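Local coordinates for protein blue-light-activated histidine kinase 2 (Erythrobacter litoralis HTCC2594, PDB 4R39) that acts as a blue-light-sensing histidine kinase that uses ATP to phosphorylate protein histidine and is involved in increased bacterial virulence in the light, represented here by its C-terminal kinase part, at residues Gly124-Leu129 with Gln195-Glu200; Ser147-Leu152 with Glu167-Gly172; Glu160-Thr165 with Ile214-Ser219. All coordinates share one frame; numbering follows the deposited sequence.

Interaction 1: Gly124-Leu129 with Gln195-Glu200; sequences GRIGLL and QGLGAE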
loop_
_atom_site.group_PDB
_atom_site.type_symbol
_atom_site.label_atom_id
_atom_site.label_comp_id
_atom_site.label_asym_id
_atom_site.label_seq_id
_atom_site.Cartn_x
_atom_site.Cartn_y
_atom_site.Cartn_z
ATOM N N GLY A 124 3.945 -6.821 -0.492
ATOM C CA GLY A 124 4.405 -5.715 0.327
ATOM C C GLY A 124 4.452 -4.403 -0.430
ATOM O O GLY A 124 4.033 -3.372 0.090
ATOM N N ARG A 125 4.961 -4.436 -1.657
ATOM C CA ARG A 125 5.019 -3.233 -2.478
ATOM C C ARG A 125 3.613 -2.732 -2.801
ATOM O O ARG A 125 3.325 -1.546 -2.654
ATOM C CB ARG A 125 5.809 -3.479 -3.770
ATOM C CG ARG A 125 7.308 -3.679 -3.557
ATOM C CD ARG A 125 8.067 -3.654 -4.872
ATOM N NE ARG A 125 9.282 -4.467 -4.828
ATOM C CZ ARG A 125 10.474 -4.031 -4.437
ATOM N NH1 ARG A 125 10.645 -2.772 -4.040
ATOM N NH2 ARG A 125 11.506 -4.864 -4.441
ATOM N N ILE A 126 2.735 -3.635 -3.229
ATOM C CA ILE A 126 1.380 -3.248 -3.606
ATOM C C ILE A 126 0.576 -2.791 -2.394
ATOM O O ILE A 126 -0.160 -1.812 -2.473
ATOM C CB ILE A 126 0.632 -4.401 -4.309
ATOM C CG1 ILE A 126 1.308 -4.726 -5.639
ATOM C CG2 ILE A 126 -0.837 -4.029 -4.555
ATOM C CD1 ILE A 126 0.833 -6.023 -6.260
ATOM N N GLY A 127 0.712 -3.509 -1.283
ATOM C CA GLY A 127 -0.014 -3.184 -0.068
ATOM C C GLY A 127 0.280 -1.773 0.409
ATOM O O GLY A 127 -0.635 -0.999 0.689
ATOM N N LEU A 128 1.562 -1.436 0.495
ATOM C CA LEU A 128 1.970 -0.094 0.890
ATOM C C LEU A 128 1.496 0.934 -0.125
ATOM O O LEU A 128 1.092 2.034 0.242
ATOM C CB LEU A 128 3.488 -0.012 1.038
ATOM C CG LEU A 128 4.061 -0.434 2.390
ATOM C CD1 LEU A 128 5.572 -0.476 2.310
ATOM C CD2 LEU A 128 3.621 0.510 3.500
ATOM N N LEU A 129 1.556 0.569 -1.401
ATOM C CA LEU A 129 1.064 1.433 -2.465
ATOM C C LEU A 129 -0.398 1.793 -2.237
ATOM O O LEU A 129 -0.769 2.969 -2.241
ATOM C CB LEU A 129 1.206 0.733 -3.817
ATOM C CG LEU A 129 2.197 1.375 -4.783
ATOM C CD1 LEU A 129 2.408 0.479 -5.993
ATOM C CD2 LEU A 129 1.700 2.746 -5.209
ATOM N N GLN A 195 8.395 1.538 -8.930
ATOM C CA GLN A 195 9.603 1.190 -9.662
ATOM C C GLN A 195 10.027 -0.246 -9.356
ATOM O O GLN A 195 10.464 -0.972 -10.245
ATOM C CB GLN A 195 10.727 2.168 -9.316
ATOM C CG GLN A 195 11.826 2.234 -10.358
ATOM C CD GLN A 195 12.899 3.242 -10.005
ATOM O OE1 GLN A 195 12.940 4.344 -10.558
ATOM N NE2 GLN A 195 13.777 2.872 -9.080
ATOM N N GLY A 196 9.886 -0.651 -8.098
ATOM C CA GLY A 196 10.257 -1.992 -7.678
ATOM C C GLY A 196 9.344 -3.062 -8.250
ATOM O O GLY A 196 9.716 -4.231 -8.333
ATOM N N LEU A 197 8.143 -2.654 -8.644
ATOM C CA LEU A 197 7.145 -3.574 -9.177
ATOM C C LEU A 197 7.242 -3.711 -10.691
ATOM O O LEU A 197 6.581 -4.559 -11.286
ATOM C CB LEU A 197 5.744 -3.081 -8.817
ATOM C CG LEU A 197 5.247 -3.397 -7.412
ATOM C CD1 LEU A 197 4.034 -2.547 -7.090
ATOM C CD2 LEU A 197 4.911 -4.871 -7.308
ATOM N N GLY A 198 8.062 -2.869 -11.310
ATOM C CA GLY A 198 8.128 -2.808 -12.757
ATOM C C GLY A 198 6.806 -2.325 -13.323
ATOM O O GLY A 198 6.431 -2.679 -14.443
ATOM N N ALA A 199 6.106 -1.508 -12.537
ATOM C CA ALA A 199 4.746 -1.082 -12.857
ATOM C C ALA A 199 4.704 0.287 -13.526
ATOM O O ALA A 199 5.723 0.962 -13.648
ATOM C CB ALA A 199 3.909 -1.057 -11.592
ATOM N N GLU A 200 3.508 0.682 -13.952
ATOM C CA GLU A 200 3.262 1.994 -14.533
ATOM C C GLU A 200 2.164 2.661 -13.725
ATOM O O GLU A 200 1.110 2.071 -13.520
ATOM C CB GLU A 200 2.785 1.868 -15.980
ATOM C CG GLU A 200 3.600 0.917 -16.853
ATOM C CD GLU A 200 4.835 1.561 -17.459
ATOM O OE1 GLU A 200 4.849 2.801 -17.634
ATOM O OE2 GLU A 200 5.793 0.819 -17.768
#
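Leu197 pushes its isobutyl end against Arg125, Ile126 and Leu129, where helix 185-196 runs out beside helix 120-140 in the Bergerat ATP-binding fold of the kinase. The tight part is apolar. CD1 of Leu197 lies 3.6 Å from CD1 of Leu129, the two leucines reaching tip to tip, and the same methyl is 3.8 Å from CG1 of Ile126, whose chain crosses that of Leu197 at about a right angle. Arg125 joins this part with its aliphatic base, sliding past Leu197 in the opposite direction with its CB 3.7 Å from Leu197 CG. With CG anti to its own carbonyl carbon (chi1 -81°), Leu197 brings its branches nearer to helix 120-140 than the bond to CB alone would suggest. Ile216 of strand 211-217 packs on both Ile126 and Leu197, so sheet and helices share this buried cluster.

On the looser, polar side, the guanidinium of Arg125 passes beside partly exposed Gly196, whose CA lies over one face of the group, 3.5 Å from its plane and nearer its edge than its centre. Contact here is by packing, while the charge is met elsewhere: Arg125 NH2 forms salt bridges with Glu228 and Glu121. Beyond Leu197 the chain leaves the helix in a Schellman motif, Gly198 taking a positive phi of 65° as its N bonds back to Gln195 O at 3.2 Å.

Interaction 2: Ser147-Leu152 with Glu167-Gly172; sequences SGVVQL and EDDGRG. With ANP (phosphoaminophosphonic acid-adenylate ester), chain F.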
loop_
_atom_site.group_PDB
_atom_site.type_symbol
_atom_site.label_atom_id
_atom_site.label_comp_id
_atom_site.label_asym_id
_atom_site.label_seq_id
_atom_site.Cartn_x
_atom_site.Cartn_y
_atom_site.Cartn_z
ATOM N N SER A 147 -20.043 14.869 1.209
ATOM C CA SER A 147 -20.167 13.467 0.820
ATOM C C SER A 147 -19.141 13.121 -0.250
ATOM O O SER A 147 -18.609 14.006 -0.921
ATOM C CB SER A 147 -21.577 13.181 0.299
ATOM O OG SER A 147 -21.773 13.761 -0.977
ATOM N N GLY A 148 -18.860 11.832 -0.406
ATOM C CA GLY A 148 -17.902 11.387 -1.398
ATOM C C GLY A 148 -17.940 9.891 -1.618
ATOM O O GLY A 148 -18.635 9.159 -0.908
ATOM N N VAL A 149 -17.189 9.441 -2.617
ATOM C CA VAL A 149 -17.057 8.022 -2.907
ATOM C C VAL A 149 -15.602 7.705 -3.210
ATOM O O VAL A 149 -14.944 8.431 -3.948
ATOM C CB VAL A 149 -17.928 7.605 -4.115
ATOM C CG1 VAL A 149 -17.744 6.121 -4.434
ATOM C CG2 VAL A 149 -19.395 7.914 -3.847
ATOM N N VAL A 150 -15.106 6.627 -2.621
ATOM C CA VAL A 150 -13.813 6.079 -2.998
ATOM C C VAL A 150 -14.034 4.649 -3.457
ATOM O O VAL A 150 -14.794 3.905 -2.844
ATOM C CB VAL A 150 -12.797 6.086 -1.840
ATOM C CG1 VAL A 150 -11.441 5.615 -2.334
ATOM C CG2 VAL A 150 -12.674 7.475 -1.245
ATOM N N GLN A 151 -13.377 4.272 -4.543
ATOM C CA GLN A 151 -13.441 2.903 -5.022
ATOM C C GLN A 151 -12.040 2.345 -5.184
ATOM O O GLN A 151 -11.211 2.928 -5.870
ATOM C CB GLN A 151 -14.198 2.836 -6.346
ATOM C CG GLN A 151 -15.545 3.539 -6.297
ATOM C CD GLN A 151 -16.571 2.908 -7.218
ATOM O OE1 GLN A 151 -17.483 2.209 -6.764
ATOM N NE2 GLN A 151 -16.436 3.162 -8.518
ATOM N N LEU A 152 -11.783 1.223 -4.522
ATOM C CA LEU A 152 -10.550 0.473 -4.707
ATOM C C LEU A 152 -10.860 -0.765 -5.541
ATOM O O LEU A 152 -11.748 -1.536 -5.195
ATOM C CB LEU A 152 -9.956 0.082 -3.351
ATOM C CG LEU A 152 -8.809 -0.933 -3.343
ATOM C CD1 LEU A 152 -7.581 -0.376 -4.036
ATOM C CD2 LEU A 152 -8.475 -1.350 -1.915
ATOM N N GLU A 167 -10.142 5.458 -6.945
ATOM C CA GLU A 167 -10.981 6.453 -7.604
ATOM C C GLU A 167 -11.675 7.363 -6.585
ATOM O O GLU A 167 -12.286 6.865 -5.652
ATOM C CB GLU A 167 -12.064 5.720 -8.401
ATOM C CG GLU A 167 -11.893 5.690 -9.914
ATOM C CD GLU A 167 -13.148 5.210 -10.630
ATOM O OE1 GLU A 167 -14.213 5.125 -9.975
ATOM O OE2 GLU A 167 -13.074 4.919 -11.846
ATOM N N ASP A 168 -11.591 8.679 -6.771
ATOM C CA ASP A 168 -12.375 9.644 -5.985
ATOM C C ASP A 168 -13.408 10.327 -6.852
ATOM O O ASP A 168 -13.242 10.412 -8.064
ATOM C CB ASP A 168 -11.514 10.802 -5.488
ATOM C CG ASP A 168 -10.432 10.374 -4.570
ATOM O OD1 ASP A 168 -10.700 9.488 -3.739
ATOM O OD2 ASP A 168 -9.323 10.936 -4.677
ATOM N N ASP A 169 -14.439 10.871 -6.213
ATOM C CA ASP A 169 -15.303 11.847 -6.864
ATOM C C ASP A 169 -15.152 13.207 -6.185
ATOM O O ASP A 169 -15.964 14.112 -6.377
ATOM C CB ASP A 169 -16.761 11.391 -6.839
ATOM C CG ASP A 169 -17.364 11.412 -5.446
ATOM O OD1 ASP A 169 -16.613 11.479 -4.449
ATOM O OD2 ASP A 169 -18.607 11.343 -5.353
ATOM N N GLY A 170 -14.090 13.346 -5.400
ATOM C CA GLY A 170 -13.914 14.509 -4.557
ATOM C C GLY A 170 -13.185 15.682 -5.178
ATOM O O GLY A 170 -13.394 16.053 -6.331
ATOM N N ARG A 171 -12.295 16.245 -4.378
ATOM C CA ARG A 171 -11.781 17.591 -4.565
ATOM C C ARG A 171 -10.762 17.703 -5.696
ATOM O O ARG A 171 -10.659 18.744 -6.346
ATOM C CB ARG A 171 -11.186 18.011 -3.223
ATOM C CG ARG A 171 -10.284 19.204 -3.186
ATOM C CD ARG A 171 -9.575 19.167 -1.849
ATOM N NE ARG A 171 -8.815 20.373 -1.563
ATOM C CZ ARG A 171 -9.365 21.534 -1.229
ATOM N NH1 ARG A 171 -10.684 21.650 -1.160
ATOM N NH2 ARG A 171 -8.597 22.581 -0.976
ATOM N N GLY A 172 -10.022 16.625 -5.934
ATOM C CA GLY A 172 -8.987 16.610 -6.952
ATOM C C GLY A 172 -7.640 17.022 -6.393
ATOM O O GLY A 172 -7.568 17.804 -5.450
HETATM P PG ANP F . 1.944 11.614 3.846
HETATM O O1G ANP F . 3.412 11.422 4.033
HETATM O O2G ANP F . 1.470 10.866 2.545
HETATM O O3G ANP F . 1.187 11.003 5.090
HETATM P PB ANP F . 0.808 13.659 2.287
HETATM O O1B ANP F . 0.308 15.062 2.374
HETATM O O2B ANP F . -0.416 12.713 2.078
HETATM N N3B ANP F . 1.612 13.271 3.711
HETATM P PA ANP F . 1.412 12.865 -0.283
HETATM O O1A ANP F . 0.847 11.513 -0.082
HETATM O O2A ANP F . 2.662 12.890 -1.167
HETATM O O3A ANP F . 1.821 13.538 1.101
HETATM O "O5'" ANP F . 0.296 13.798 -0.883
HETATM C "C5'" ANP F . 0.676 15.004 -1.562
HETATM C "C4'" ANP F . -0.460 15.995 -1.522
HETATM O "O4'" ANP F . -1.329 15.775 -2.652
HETATM C "C3'" ANP F . -1.377 15.931 -0.305
HETATM O "O3'" ANP F . -0.844 16.691 0.773
HETATM C "C2'" ANP F . -2.671 16.540 -0.841
HETATM O "O2'" ANP F . -2.644 17.960 -0.766
HETATM C "C1'" ANP F . -2.669 16.079 -2.306
HETATM N N9 ANP F . -3.482 14.898 -2.575
HETATM C C8 ANP F . -3.061 13.593 -2.608
HETATM N N7 ANP F . -4.008 12.733 -2.892
HETATM C C5 ANP F . -5.134 13.528 -3.057
HETATM C C6 ANP F . -6.471 13.224 -3.374
HETATM N N6 ANP F . -6.921 11.985 -3.585
HETATM N N1 ANP F . -7.343 14.251 -3.468
HETATM C C2 ANP F . -6.898 15.494 -3.258
HETATM N N3 ANP F . -5.662 15.901 -2.955
HETATM C C4 ANP F . -4.822 14.863 -2.869
HETATM O O HOH W 1 -17.132 14.397 -3.223
#
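Asp168 and Val150 sit side by side in the hairpin of strands 148-156 and 161-168, at the end of the sheet that borders the nucleotide pocket of the Bergerat fold. Both side chains point the same way, toward helix 120-140, where Ala137 touches both.

From CB, Asp168 leads to CG, which lies anti to its own carbonyl carbon (chi1 -62°) and comes 4.0 Å from N6 of the bound ATP analogue ANP. Of the two oxygens beyond, OD1 rests 3.8 Å from the methyl CG2 of Val150, while OD2 accepts a hydrogen bond of 2.8 Å from ANP N6. The carboxylate thus has one oxygen against the hairpin partner and the other on the adenine amino group.

Backbone bonds hold the strands together at Gln151 and Glu167: Gln151 N gives to Glu167 O, and Glu167 N returns a bond of 2.9 Å to Gln151 O. Their side chains also run alongside each other, linked by a weak bond from Gln151 NE2 to Glu167 OE1, but their stronger polar partners are Asn110 and Arg153 respectively.

Past Asp168 the ladder changes character. Asp169 turns its carboxylate back on strand 148-156, and OD1 takes the N-H of Val149 at 2.8 Å from above the carboxylate plane; Asp169 N gives only a weak bond to Val149 O. A water bonded to Ser147 O at 2.8 Å also reaches Asp169 OD1 weakly. Downstream, Gly172 O comes within 3.3 Å of ANP C2.

An acidic acceptor facing the exocyclic amine suits adenine, whereas guanine would present a carbonyl oxygen at that position; Asp168 therefore probably helps to select ATP.

Interaction 3: Glu160-Thr165 with Ile214-Ser219; sequences EQLRVT and IDIPLS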
loop_
_atom_site.group_PDB
_atom_site.type_symbol
_atom_site.label_atom_id
_atom_site.label_comp_id
_atom_site.label_asym_id
_atom_site.label_seq_id
_atom_site.Cartn_x
_atom_site.Cartn_y
_atom_site.Cartn_z
ATOM N N GLU A 160 -1.361 -11.867 -17.289
ATOM C CA GLU A 160 -1.005 -11.692 -15.880
ATOM C C GLU A 160 -0.822 -10.222 -15.463
ATOM O O GLU A 160 -0.200 -9.935 -14.441
ATOM C CB GLU A 160 0.246 -12.511 -15.534
ATOM C CG GLU A 160 -0.007 -14.011 -15.439
ATOM C CD GLU A 160 1.142 -14.768 -14.794
ATOM O OE1 GLU A 160 1.666 -14.296 -13.761
ATOM O OE2 GLU A 160 1.516 -15.838 -15.323
ATOM N N GLN A 161 -1.375 -9.295 -16.242
ATOM C CA GLN A 161 -1.345 -7.882 -15.876
ATOM C C GLN A 161 -2.375 -7.589 -14.792
ATOM O O GLN A 161 -3.570 -7.796 -14.991
ATOM C CB GLN A 161 -1.611 -6.985 -17.090
ATOM C CG GLN A 161 -1.781 -5.501 -16.734
ATOM C CD GLN A 161 -1.793 -4.587 -17.951
ATOM O OE1 GLN A 161 -1.016 -4.764 -18.886
ATOM N NE2 GLN A 161 -2.680 -3.598 -17.937
ATOM N N LEU A 162 -1.904 -7.110 -13.645
ATOM C CA LEU A 162 -2.783 -6.694 -12.558
ATOM C C LEU A 162 -2.967 -5.189 -12.615
ATOM O O LEU A 162 -1.990 -4.446 -12.695
ATOM C CB LEU A 162 -2.184 -7.068 -11.204
ATOM C CG LEU A 162 -3.053 -6.723 -9.990
ATOM C CD1 LEU A 162 -4.212 -7.696 -9.871
ATOM C CD2 LEU A 162 -2.232 -6.703 -8.712
ATOM N N ARG A 163 -4.215 -4.739 -12.574
ATOM C CA ARG A 163 -4.507 -3.313 -12.527
ATOM C C ARG A 163 -5.125 -2.951 -11.197
ATOM O O ARG A 163 -6.167 -3.489 -10.825
ATOM C CB ARG A 163 -5.457 -2.903 -13.646
ATOM C CG ARG A 163 -5.833 -1.433 -13.594
ATOM C CD ARG A 163 -6.452 -0.977 -14.895
ATOM N NE ARG A 163 -5.531 -1.123 -16.015
ATOM C CZ ARG A 163 -5.884 -1.013 -17.291
ATOM N NH1 ARG A 163 -7.146 -0.759 -17.611
ATOM N NH2 ARG A 163 -4.977 -1.161 -18.247
ATOM N N VAL A 164 -4.473 -2.038 -10.486
ATOM C CA VAL A 164 -4.985 -1.532 -9.221
ATOM C C VAL A 164 -5.412 -0.081 -9.405
ATOM O O VAL A 164 -4.629 0.749 -9.858
ATOM C CB VAL A 164 -3.930 -1.644 -8.107
ATOM C CG1 VAL A 164 -4.484 -1.125 -6.789
ATOM C CG2 VAL A 164 -3.478 -3.090 -7.957
ATOM N N THR A 165 -6.663 0.207 -9.056
ATOM C CA THR A 165 -7.241 1.536 -9.223
ATOM C C THR A 165 -7.754 2.084 -7.900
ATOM O O THR A 165 -8.342 1.352 -7.106
ATOM C CB THR A 165 -8.430 1.504 -10.210
ATOM O OG1 THR A 165 -7.988 1.019 -11.480
ATOM C CG2 THR A 165 -9.047 2.900 -10.390
ATOM N N ILE A 214 -2.481 1.872 -11.391
ATOM C CA ILE A 214 -1.184 1.216 -11.447
ATOM C C ILE A 214 -1.341 -0.086 -12.207
ATOM O O ILE A 214 -2.119 -0.946 -11.807
ATOM C CB ILE A 214 -0.616 0.915 -10.050
ATOM C CG1 ILE A 214 -0.565 2.187 -9.202
ATOM C CG2 ILE A 214 0.787 0.340 -10.162
ATOM C CD1 ILE A 214 -1.857 2.510 -8.488
ATOM N N ASP A 215 -0.616 -0.215 -13.312
ATOM C CA ASP A 215 -0.580 -1.462 -14.065
ATOM C C ASP A 215 0.671 -2.238 -13.673
ATOM O O ASP A 215 1.787 -1.735 -13.811
ATOM C CB ASP A 215 -0.605 -1.187 -15.574
ATOM C CG ASP A 215 -2.018 -0.964 -16.111
ATOM O OD1 ASP A 215 -2.961 -1.629 -15.628
ATOM O OD2 ASP A 215 -2.185 -0.125 -17.024
ATOM N N ILE A 216 0.476 -3.463 -13.187
ATOM C CA ILE A 216 1.566 -4.259 -12.621
ATOM C C ILE A 216 1.736 -5.585 -13.366
ATOM O O ILE A 216 0.766 -6.321 -13.542
ATOM C CB ILE A 216 1.304 -4.553 -11.131
ATOM C CG1 ILE A 216 1.131 -3.239 -10.360
ATOM C CG2 ILE A 216 2.447 -5.369 -10.538
ATOM C CD1 ILE A 216 0.422 -3.390 -9.035
ATOM N N PRO A 217 2.970 -5.905 -13.805
ATOM C CA PRO A 217 3.152 -7.183 -14.500
ATOM C C PRO A 217 3.498 -8.322 -13.540
ATOM O O PRO A 217 4.655 -8.462 -13.141
ATOM C CB PRO A 217 4.325 -6.903 -15.451
ATOM C CG PRO A 217 4.932 -5.582 -14.999
ATOM C CD PRO A 217 4.236 -5.155 -13.744
ATOM N N LEU A 218 2.503 -9.123 -13.172
ATOM C CA LEU A 218 2.727 -10.245 -12.266
ATOM C C LEU A 218 3.603 -11.313 -12.918
ATOM O O LEU A 218 4.250 -12.100 -12.226
ATOM C CB LEU A 218 1.397 -10.861 -11.824
ATOM C CG LEU A 218 0.379 -9.935 -11.151
ATOM C CD1 LEU A 218 -0.920 -10.687 -10.904
ATOM C CD2 LEU A 218 0.914 -9.356 -9.847
ATOM N N SER A 219 3.625 -11.343 -14.249
ATOM C CA SER A 219 4.450 -12.307 -14.976
ATOM C C SER A 219 5.940 -12.020 -14.791
ATOM O O SER A 219 6.763 -12.935 -14.829
ATOM C CB SER A 219 4.106 -12.301 -16.471
ATOM O OG SER A 219 4.468 -11.073 -17.082
#
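Leu162 pairs with Ile216, and Val164 with Ile214, as hydrogen-bonded pairs of an antiparallel ladder between strands 161-168 and 211-217, in the mixed sheet of the Bergerat fold. The backbone bonds come in reciprocal sets. Ile216 N reaches Leu162 O at 2.7 Å and Leu162 N gives to Ile216 O, while Val164 and Ile214 exchange two nearly straight bonds. Past the proline, Leu218 N gives a bond of 3.1 Å to Glu160 O.

Charge gathers on the face that carries Gln161, Arg163, Asp215 and Pro217. Arg163 and Asp215, a non-hydrogen-bonded pair, run alongside each other and form a side-on salt bridge. NE gives its hydrogen to the syn lone pair of Asp215 OD1, 2.6 Å away, in the guanidinium plane and almost straight (174°). NH2 reaches Asp215 OD2 at 3.2 Å from a tilted position, since the two flat groups stand 46° apart. The bend of Arg163 at chi3 (-61°) turns the guanidinium to the carboxylate. Gln161 NE2 approaches the same OD1 at 3.0 Å.

Apolar contacts occupy the other face. Leu162 CB meets Leu218 CD1 at 3.8 Å, and the methyl CG2 of Val164 lies 4.1 Å from Ile216 CD1.

That apolar face lies on helix 120-140, with Ile126 against Leu162 and Ile216, and Val130 against Val164. Within the sheet, strand 148-156 flanks 161-168 and strand 200-204 flanks 211-217, placing this ladder between two further strands.

All three contacts belong to the ATP-binding domain, yet they differ with depth. Interaction 1 is the most buried and joins helix to helix end through aliphatic packing, with its charged group answered from outside. Interactions 2 and 3 are ladders on opposite edges of strand 161-168, partly buried, held mainly by backbone bonds and with acidic side chains: Asp168 serves the nucleotide in interaction 2, whereas Asp215 is paired with arginine in interaction 3. Leu152 packs on Val164 and Thr165 where these two ladders meet. Interactions 1 and 3 touch directly, Glu200 O probably bonding to Asp215 N, whereas interactions 1 and 2 remain about 8 Å apart at their nearest atoms.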